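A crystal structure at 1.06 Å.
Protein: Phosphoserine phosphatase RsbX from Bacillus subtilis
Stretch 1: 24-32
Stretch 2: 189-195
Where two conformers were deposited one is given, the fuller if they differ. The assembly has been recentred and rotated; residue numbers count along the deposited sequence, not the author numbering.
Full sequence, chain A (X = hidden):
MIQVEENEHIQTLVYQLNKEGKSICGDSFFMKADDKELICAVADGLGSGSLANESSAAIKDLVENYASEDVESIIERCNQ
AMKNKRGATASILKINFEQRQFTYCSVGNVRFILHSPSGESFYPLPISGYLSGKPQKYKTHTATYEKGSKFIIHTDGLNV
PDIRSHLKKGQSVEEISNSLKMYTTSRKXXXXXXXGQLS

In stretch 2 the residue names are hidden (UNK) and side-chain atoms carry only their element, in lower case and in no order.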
# COMPACT_ATOMS: atom_id res chain seq x y z
N ILE A 24 -8.99 18.04 -1.14
CA ILE A 24 -9.36 16.70 -1.61
C ILE A 24 -8.09 15.88 -1.85
O ILE A 24 -7.28 16.20 -2.68
CB ILE A 24 -10.20 16.70 -2.85
CG1 ILE A 24 -11.49 17.49 -2.52
CG2 ILE A 24 -10.52 15.29 -3.33
CD1 ILE A 24 -12.25 16.91 -1.11
N CYS A 25 -7.96 14.75 -1.13
CA CYS A 25 -6.80 13.84 -1.30
C CYS A 25 -7.00 13.04 -2.56
O CYS A 25 -8.09 12.51 -2.84
CB CYS A 25 -6.72 12.97 -0.09
SG CYS A 25 -5.17 12.05 0.02
N GLY A 26 -5.95 12.90 -3.35
CA GLY A 26 -5.96 12.01 -4.50
C GLY A 26 -5.52 10.59 -4.22
O GLY A 26 -5.68 9.75 -5.12
N ASP A 27 -4.99 10.33 -3.04
CA ASP A 27 -4.58 9.01 -2.63
C ASP A 27 -5.76 8.32 -1.94
O ASP A 27 -6.57 8.97 -1.27
CB ASP A 27 -3.45 9.01 -1.61
CG ASP A 27 -2.04 9.44 -2.08
OD1 ASP A 27 -1.85 9.69 -3.28
OD2 ASP A 27 -1.16 9.51 -1.17
N SER A 28 -5.83 7.01 -1.99
CA SER A 28 -6.77 6.25 -1.19
C SER A 28 -6.06 5.01 -0.63
O SER A 28 -4.98 4.59 -1.07
CB SER A 28 -8.09 5.94 -1.95
OG SER A 28 -8.85 7.01 -2.46
N PHE A 29 -6.70 4.42 0.39
CA PHE A 29 -6.23 3.16 0.97
C PHE A 29 -7.42 2.36 1.40
O PHE A 29 -8.50 2.86 1.64
CB PHE A 29 -5.29 3.40 2.12
CG PHE A 29 -5.99 4.13 3.30
CD1 PHE A 29 -6.70 3.43 4.25
CD2 PHE A 29 -5.97 5.52 3.38
CE1 PHE A 29 -7.34 4.08 5.26
CE2 PHE A 29 -6.62 6.15 4.39
CZ PHE A 29 -7.34 5.44 5.27
N PHE A 30 -7.17 1.06 1.55
CA PHE A 30 -8.12 0.16 2.21
C PHE A 30 -7.32 -0.84 3.04
O PHE A 30 -6.26 -1.33 2.57
CB PHE A 30 -9.03 -0.58 1.22
CG PHE A 30 -10.02 -1.43 1.96
CD1 PHE A 30 -11.06 -0.83 2.62
CD2 PHE A 30 -9.87 -2.80 2.08
CE1 PHE A 30 -11.95 -1.64 3.38
CE2 PHE A 30 -10.72 -3.56 2.81
CZ PHE A 30 -11.75 -3.01 3.47
N MET A 31 -7.78 -1.21 4.19
CA MET A 31 -7.05 -2.13 5.17
C MET A 31 -8.17 -2.96 5.82
O MET A 31 -9.00 -2.33 6.46
CB MET A 31 -6.28 -1.46 6.35
CG MET A 31 -5.81 -2.40 7.48
SD MET A 31 -4.68 -3.74 6.96
CE MET A 31 -3.56 -2.61 6.68
N LYS A 32 -8.11 -4.28 5.82
CA LYS A 32 -8.92 -5.07 6.74
C LYS A 32 -8.19 -6.32 7.11
O LYS A 32 -7.72 -7.03 6.26
CB LYS A 32 -10.26 -5.44 6.11
CG LYS A 32 -11.21 -6.19 6.98
CD LYS A 32 -12.30 -6.86 6.07
CE LYS A 32 -13.30 -5.74 5.51
NZ LYS A 32 -14.61 -5.97 4.66
N UNK A 189 3.25 16.62 -1.74
CA UNK A 189 2.24 15.84 -2.40
C UNK A 189 1.39 15.21 -1.29
O UNK A 189 1.81 15.17 -0.14
c UNK A 189 1.92 13.95 -4.16
c UNK A 189 2.89 14.72 -3.26
o UNK A 189 0.78 14.44 -4.39
o UNK A 189 2.33 12.87 -4.67
N UNK A 190 0.21 14.67 -1.65
CA UNK A 190 -0.46 13.72 -0.79
C UNK A 190 0.50 12.60 -0.41
O UNK A 190 1.29 12.14 -1.26
c UNK A 190 -1.64 13.12 -1.54
o UNK A 190 -3.32 13.90 -3.03
o UNK A 190 -2.92 15.13 -1.26
c UNK A 190 -2.70 14.15 -1.99
N UNK A 191 0.44 12.19 0.83
CA UNK A 191 1.38 11.18 1.35
C UNK A 191 0.57 10.17 2.10
O UNK A 191 -0.10 10.52 3.10
c UNK A 191 2.40 11.88 2.26
c UNK A 191 4.66 12.06 3.27
c UNK A 191 3.31 10.05 3.70
c UNK A 191 3.62 11.11 2.70
N UNK A 192 0.64 8.89 1.68
CA UNK A 192 -0.06 7.76 2.29
C UNK A 192 0.89 6.66 2.50
O UNK A 192 1.64 6.30 1.57
c UNK A 192 -1.25 7.31 1.41
c UNK A 192 -2.04 6.25 2.07
o UNK A 192 -2.09 8.40 1.13
N UNK A 193 0.85 6.03 3.68
CA UNK A 193 1.58 4.78 3.85
C UNK A 193 0.83 3.88 4.79
O UNK A 193 0.09 4.31 5.67
c UNK A 193 3.70 7.04 5.58
c UNK A 193 3.48 5.80 7.99
c UNK A 193 3.19 5.10 6.81
c UNK A 193 3.89 7.11 7.93
c UNK A 193 4.00 7.71 6.74
c UNK A 193 3.30 5.71 5.59
c UNK A 193 3.06 4.99 4.30
o UNK A 193 4.21 7.83 9.07
N UNK A 194 1.06 2.57 4.61
CA UNK A 194 0.59 1.52 5.49
C UNK A 194 1.81 0.80 5.99
O UNK A 194 2.62 0.33 5.20
c UNK A 194 -0.36 0.55 4.81
c UNK A 194 -2.59 0.29 3.54
c UNK A 194 -0.71 -0.60 5.75
c UNK A 194 -1.60 1.23 4.23
N UNK A 195 1.96 0.69 7.30
CA UNK A 195 2.99 -0.07 7.96
C UNK A 195 2.39 -1.34 8.55
O UNK A 195 1.29 -1.29 9.15
c UNK A 195 3.57 0.71 9.11
c UNK A 195 4.41 1.91 8.70
c UNK A 195 4.75 2.82 9.82
c UNK A 195 5.86 1.29 8.12
O HOH W 1 0.70 10.70 -3.57
O HOH W 2 -2.71 11.88 -4.73

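Position 189 carries two side-chain carbons, the second bearing two oxygens, which is a short carboxylate. It makes no contact with stretch 1; one of its oxygens instead lies 2.8 Å from the backbone N of position 190. The residue is Asp-189, and this approach is a weak hydrogen bond from that N to its OD1.

Position 190 has the same composition, two carbons with two oxygens on the second, but its CA-to-CB bond points toward stretch 1. One oxygen meets the backbone of Gly-26 and the carboxylate carbon packs against the sulfur of Cys-25. This is Asp-190. Its OD2 accepts a hydrogen bond from Gly-26 N at 2.8 Å with a nearly straight N-H...O angle of 161°, and its CG lies 3.8 Å from Cys-25 SG.

At position 191 four carbons fork at the second, and the CA-to-CB bond points away from stretch 1. The residue is Leu-191; only its backbone comes near, with N 3.7 Å from Asp-27 OD2.

Position 192 shows one carbon that carries an oxygen and a second carbon. The oxygen reaches the carboxylate of Asp-27, while the terminal carbon approaches the ring of Phe-29. A branched hydroxyl side chain of this size is threonine. Thr-192 OG1 donates a hydrogen bond to Asp-27 OD2 at 2.7 Å, and its CG2 lies obliquely to the ring, 4.2 Å from Phe-29 CD2.

Position 193 has one carbon leading to a six-carbon ring that bears an oxygen, a phenol; its CA-to-CB bond points away from stretch 1, and the side chain makes no contact with it. It is Tyr-193.

Position 194 again has its CA-to-CB bond toward stretch 1. Its four carbons fork at the first, with one arm two carbons long, and they touch Phe-29, Phe-30 and Met-31. This is Ile-194: CG2 packs 3.6 Å from Met-31 CE, and CD1 lies 4.4 Å from Phe-29 CB.

Position 195 holds four carbons forked at the second; the CA-to-CB bond points away from stretch 1 and the side chain makes no contact with it: Leu-195.

The two strands run in nearly the same direction, 17° apart, with axes 7.6 Å apart at closest approach. Alternation brings 190, 192 and 194 to the contact, opposed by Asp-27, Phe-29 and Met-31. The beginning is polar. There the carboxylates of Asp-27 and Asp-190 come close, with OD1 of the former 4.5 Å from OD2 of the latter, and water 1 donates to Asp-27 OD1 and Asp-190 O, at 2.8 Å each. Farther along, Ile-194 gives the contact an apolar character.

Stretch 2, residues 189-195: DDLTYIL
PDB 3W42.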